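Local coordinates for zinc-type alcohol dehydrogenase-like protein YAHK (Escherichia coli, PDB 1UUF) that catalyses the NADPH-dependent reduction of a wide range of aldehydes to primary alcohols as a zinc-containing alcohol dehydrogenase carrying two zinc ions per subunit, at the interface of chains A and B. Numbering follows the deposited sequence. Chains: chain A/B, Zinc-type alcohol dehydrogenase-like protein YAHK.

Contact 1: the interface of chains A and B. Residues chain A 126-128; chain B 256, 305.
The structural-zinc lobe of chain A, found in many zinc-containing alcohol dehydrogenases, meets two lysines of chain B through A:Asp128 and A:Tyr126. A:Cys127, between them, is a ligand of the second zinc ion and hides almost nothing against chain B itself. Its two neighbours make the contact. The ammonium group NZ of B:Lys305 donates to two acceptors of this short stretch. One is the backbone carbonyl O of A:Tyr126, at 2.7 Å from B:Lys305 NZ. The C=O...N angle there is 150°, and the nitrogen is tilted out of the carbonyl plane. The other is the carboxylate OD1 of A:Asp128, 2.6 Å from B:Lys305 NZ, in a salt bridge. A second salt bridge joins the same OD1 of A:Asp128 to NZ of B:Lys256 at 2.8 Å.

The two ammonium groups reach A:Asp128 OD1 from opposite faces of the carboxylate plane, both well out of it. One oxygen thus takes two charged donors, while OD2 of A:Asp128 stays 4.0 Å from both B:Lys305 NZ and B:Lys256 NZ. The pair of positive charges would probably hold this carboxylate ionised.

The lysines arrive differently. B:Lys256 is extended beyond CG and runs towards A:Asp128 from the opposite direction. B:Lys305 is bent at its second torsion (chi2 -69°), then runs straight, and crosses the aspartate side chain at about a right angle. That bend places NZ within reach of both the A:Tyr126 carbonyl and the A:Asp128 carboxylate. At the root of B:Lys305, its CA packs against the ring carbon CD2 of A:Tyr126 at 3.9 Å.

Contact 2: the interface of chains A and B. Residues chain A 117-118, 121, 123, 126; chain B 280, 306.
An acidic patch on the structural-zinc lobe of this alcohol dehydrogenase family member receives B:Arg280 of the other subunit. A:Glu117 and A:Glu118 lie on the short helix 117-120, among the zinc-binding cysteines, and A:Asp121 follows it.

The polar contacts centre on the guanidinium of B:Arg280. It grips A:Glu118 side-on, with NE and NH2 both donating to the single carboxylate oxygen OE2. The NE and NH2 atoms of B:Arg280 each lie 3.0 Å from A:Glu118 OE2. They meet it on its anti side, from opposite faces of the carboxylate plane. That carboxylate stands steeply to the guanidinium, the planes 71° apart. NH2 of B:Arg280 also donates to the anti lone pair of A:Asp121 OD2, at 3.1 Å. Here the two planes are nearly perpendicular. A longer salt bridge joins B:Arg280 NH2 to A:Glu117 OE2 at 3.7 Å. The glutamate A:Glu118 folds at chi2 (58°), bringing OE2 to the guanidinium edge. B:Arg280 bends at chi2 and chi3, which turns the NE and NH2 edge of its guanidinium towards the carboxylates. Were B:Arg280 replaced by an alanine, the carboxylates of A:Glu117, A:Glu118 and A:Asp121 would probably lose their shared positive partner and be left to repel one another, and the methyl of A:Leu123 would lose the flat group it packs against.

Apolar packing supports the same head. The methyl CD1 of A:Leu123 sits over the centre of one guanidinium face, 3.5 Å from CZ of B:Arg280. The aliphatic CG of B:Arg280 rests against the ring of A:Tyr126, 4.1 Å from its CG.

B:Arg306 borders the other part of that ring. Its CB lies 3.6 Å from the phenol OH of A:Tyr126, and its guanidinium face covers the ring carbon CE1 of A:Tyr126 at 4.0 Å from CZ of B:Arg306. The ring and guanidinium planes are inclined by 58°, so an edge atom of the ring meets the arginine face.

Contact 1: the interface of chains A and B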
ATOM      1  N   TYR A 126      -6.690  15.852   5.412  1.00 10.52           N
ATOM      2  CA  TYR A 126      -6.016  14.912   6.298  1.00 11.98           C
ATOM      3  C   TYR A 126      -5.652  15.537   7.643  1.00 11.97           C
ATOM      4  O   TYR A 126      -4.932  14.942   8.443  1.00 13.67           O
ATOM      5  CB  TYR A 126      -4.765  14.352   5.614  1.00 12.05           C
ATOM      6  CG  TYR A 126      -5.098  13.474   4.426  1.00 11.08           C
ATOM      7  CD1 TYR A 126      -4.599  13.757   3.156  1.00 11.70           C
ATOM      8  CD2 TYR A 126      -5.955  12.382   4.568  1.00 10.91           C
ATOM      9  CE1 TYR A 126      -4.950  12.976   2.052  1.00  9.70           C
ATOM     10  CE2 TYR A 126      -6.315  11.596   3.477  1.00 11.04           C
ATOM     11  CZ  TYR A 126      -5.814  11.900   2.222  1.00 10.86           C
ATOM     12  OH  TYR A 126      -6.211  11.149   1.143  1.00 11.15           O
ATOM     13  N   CYS A 127      -6.151  16.742   7.891  1.00 12.63           N
ATOM     14  CA  CYS A 127      -5.892  17.424   9.156  1.00 12.60           C
ATOM     15  C   CYS A 127      -6.608  16.659  10.270  1.00 14.20           C
ATOM     16  O   CYS A 127      -7.744  16.223  10.095  1.00 14.00           O
ATOM     17  CB  CYS A 127      -6.419  18.865   9.089  1.00 13.07           C
ATOM     18  SG  CYS A 127      -6.363  19.788  10.654  1.00 13.57           S
ATOM     19  N   ASP A 128      -5.946  16.483  11.412  1.00 16.43           N
ATOM     20  CA  ASP A 128      -6.564  15.769  12.529  1.00 18.22           C
ATOM     21  C   ASP A 128      -7.716  16.549  13.133  1.00 18.68           C
ATOM     22  O   ASP A 128      -8.545  15.989  13.855  1.00 20.20           O
ATOM     23  CB  ASP A 128      -5.552  15.497  13.644  1.00 20.38           C
ATOM     24  CG  ASP A 128      -4.670  14.306  13.357  1.00 23.76           C
ATOM     25  OD1 ASP A 128      -5.160  13.337  12.741  1.00 26.06           O
ATOM     26  OD2 ASP A 128      -3.493  14.332  13.772  1.00 28.74           O
TER
ATOM     27  N   LYS B 256       0.003   7.508  14.957  1.00 17.21           N
ATOM     28  CA  LYS B 256       0.319   8.364  13.811  1.00 16.09           C
ATOM     29  C   LYS B 256       1.714   8.985  13.871  1.00 15.89           C
ATOM     30  O   LYS B 256       1.861  10.191  13.675  1.00 16.36           O
ATOM     31  CB  LYS B 256      -0.718   9.489  13.712  1.00 17.94           C
ATOM     32  CG  LYS B 256      -2.162   9.016  13.669  1.00 22.27           C
ATOM     33  CD  LYS B 256      -3.133  10.189  13.773  1.00 25.34           C
ATOM     34  CE  LYS B 256      -4.584   9.723  13.765  1.00 26.56           C
ATOM     35  NZ  LYS B 256      -5.549  10.849  13.952  1.00 28.07           N
ATOM     36  N   LYS B 305      -5.893   8.467   6.317  1.00 10.99           N
ATOM     37  CA  LYS B 305      -4.589   9.122   6.262  1.00 10.75           C
ATOM     38  C   LYS B 305      -3.774   8.764   5.029  1.00 10.07           C
ATOM     39  O   LYS B 305      -2.564   8.984   5.001  1.00 10.76           O
ATOM     40  CB  LYS B 305      -3.774   8.772   7.512  1.00 11.62           C
ATOM     41  CG  LYS B 305      -4.332   9.351   8.806  1.00 13.25           C
ATOM     42  CD  LYS B 305      -4.189  10.862   8.838  1.00 13.87           C
ATOM     43  CE  LYS B 305      -4.620  11.420  10.186  1.00 17.55           C
ATOM     44  NZ  LYS B 305      -4.546  12.905  10.204  1.00 18.83           N
TER

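Contact 2: the interface of chains A and B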
ATOM      1  N   GLU A 117       1.238  20.104   9.550  1.00 16.31           N
ATOM      2  CA  GLU A 117       1.909  19.737   8.312  1.00 18.02           C
ATOM      3  C   GLU A 117       0.929  19.523   7.158  1.00 17.19           C
ATOM      4  O   GLU A 117       1.181  19.957   6.034  1.00 17.39           O
ATOM      5  CB  GLU A 117       2.746  18.474   8.521  1.00 21.68           C
ATOM      6  CG  GLU A 117       3.634  18.129   7.336  1.00 27.56           C
ATOM      7  CD  GLU A 117       4.510  16.918   7.599  1.00 32.20           C
ATOM      8  OE1 GLU A 117       5.234  16.917   8.618  1.00 35.01           O
ATOM      9  OE2 GLU A 117       4.477  15.969   6.789  1.00 35.52           O
ATOM     10  N   GLU A 118      -0.188  18.860   7.436  1.00 14.98           N
ATOM     11  CA  GLU A 118      -1.187  18.597   6.403  1.00 14.34           C
ATOM     12  C   GLU A 118      -1.794  19.877   5.835  1.00 13.41           C
ATOM     13  O   GLU A 118      -1.834  20.068   4.625  1.00 12.38           O
ATOM     14  CB  GLU A 118      -2.291  17.692   6.960  1.00 15.03           C
ATOM     15  CG  GLU A 118      -1.901  16.218   7.042  1.00 18.86           C
ATOM     16  CD  GLU A 118      -0.667  15.971   7.896  1.00 20.13           C
ATOM     17  OE1 GLU A 118      -0.723  16.222   9.120  1.00 19.13           O
ATOM     18  OE2 GLU A 118       0.359  15.528   7.338  1.00 20.16           O
ATOM     19  N   ASP A 121       0.498  21.834   3.729  1.00 15.86           N
ATOM     20  CA  ASP A 121       0.792  21.181   2.457  1.00 16.65           C
ATOM     21  C   ASP A 121      -0.419  21.192   1.529  1.00 15.55           C
ATOM     22  O   ASP A 121      -0.390  20.578   0.462  1.00 17.12           O
ATOM     23  CB  ASP A 121       1.230  19.726   2.672  1.00 18.96           C
ATOM     24  CG  ASP A 121       2.612  19.610   3.279  1.00 23.51           C
ATOM     25  OD1 ASP A 121       3.407  20.563   3.139  1.00 25.12           O
ATOM     26  OD2 ASP A 121       2.912  18.555   3.879  1.00 26.32           O
ATOM     27  N   LEU A 123      -3.339  19.941   2.321  1.00 11.28           N
ATOM     28  CA  LEU A 123      -4.061  18.696   2.550  1.00 12.05           C
ATOM     29  C   LEU A 123      -4.951  18.828   3.784  1.00 11.18           C
ATOM     30  O   LEU A 123      -4.873  18.027   4.714  1.00 10.76           O
ATOM     31  CB  LEU A 123      -3.071  17.538   2.732  1.00 12.62           C
ATOM     32  CG  LEU A 123      -2.209  17.215   1.509  1.00 15.61           C
ATOM     33  CD1 LEU A 123      -1.184  16.154   1.874  1.00 15.90           C
ATOM     34  CD2 LEU A 123      -3.093  16.736   0.360  1.00 15.95           C
ATOM     35  N   TYR A 126      -6.690  15.852   5.412  1.00 10.52           N
ATOM     36  CA  TYR A 126      -6.016  14.912   6.298  1.00 11.98           C
ATOM     37  C   TYR A 126      -5.652  15.537   7.643  1.00 11.97           C
ATOM     38  O   TYR A 126      -4.932  14.942   8.443  1.00 13.67           O
ATOM     39  CB  TYR A 126      -4.765  14.352   5.614  1.00 12.05           C
ATOM     40  CG  TYR A 126      -5.098  13.474   4.426  1.00 11.08           C
ATOM     41  CD1 TYR A 126      -4.599  13.757   3.156  1.00 11.70           C
ATOM     42  CD2 TYR A 126      -5.955  12.382   4.568  1.00 10.91           C
ATOM     43  CE1 TYR A 126      -4.950  12.976   2.052  1.00  9.70           C
ATOM     44  CE2 TYR A 126      -6.315  11.596   3.477  1.00 11.04           C
ATOM     45  CZ  TYR A 126      -5.814  11.900   2.222  1.00 10.86           C
ATOM     46  OH  TYR A 126      -6.211  11.149   1.143  1.00 11.15           O
TER
ATOM     47  N   ARG B 280       0.524  10.182   7.990  1.00 12.61           N
ATOM     48  CA  ARG B 280      -0.184  10.348   6.732  1.00 11.54           C
ATOM     49  C   ARG B 280       0.817   9.995   5.637  1.00 12.06           C
ATOM     50  O   ARG B 280       1.989  10.377   5.714  1.00 11.57           O
ATOM     51  CB  ARG B 280      -0.655  11.801   6.589  1.00 12.38           C
ATOM     52  CG  ARG B 280      -1.321  12.131   5.255  1.00 12.23           C
ATOM     53  CD  ARG B 280      -0.324  12.711   4.265  1.00 13.31           C
ATOM     54  NE  ARG B 280       0.213  13.989   4.726  1.00 14.34           N
ATOM     55  CZ  ARG B 280       1.135  14.692   4.077  1.00 16.55           C
ATOM     56  NH1 ARG B 280       1.629  14.246   2.930  1.00 17.44           N
ATOM     57  NH2 ARG B 280       1.569  15.839   4.582  1.00 15.80           N
ATOM     58  N   ARG B 306      -4.441   8.226   4.013  1.00  9.38           N
ATOM     59  CA  ARG B 306      -3.778   7.818   2.778  1.00  8.93           C
ATOM     60  C   ARG B 306      -2.558   6.958   3.088  1.00  8.55           C
ATOM     61  O   ARG B 306      -1.443   7.226   2.628  1.00  9.59           O
ATOM     62  CB  ARG B 306      -3.363   9.039   1.948  1.00  8.89           C
ATOM     63  CG  ARG B 306      -3.053   8.673   0.499  1.00  9.27           C
ATOM     64  CD  ARG B 306      -3.131   9.889  -0.415  1.00  8.53           C
ATOM     65  NE  ARG B 306      -2.109  10.879  -0.091  1.00 10.06           N
ATOM     66  CZ  ARG B 306      -2.053  12.096  -0.619  1.00 12.71           C
ATOM     67  NH1 ARG B 306      -2.967  12.484  -1.501  1.00 12.63           N
ATOM     68  NH2 ARG B 306      -1.079  12.926  -0.265  1.00 13.22           N
TER

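Contact 1 and contact 2 are adjoining parts of one interface; the centres of their C-alpha atoms are about 6 Å apart. They share A:Tyr126, which ends the 3-10 helix 124-126. On chain B, B:Lys305 serves contact 1 and the next residue, B:Arg306, serves contact 2. In both, basic side chains of chain B meet acidic groups of chain A's structural-zinc lobe, so the zinc-held loop would probably present a preformed acidic surface. The whole interface is two-fold symmetric, and each contact recurs with the chains exchanged. The structure alone does not show whether this dimer is the one present in the cell.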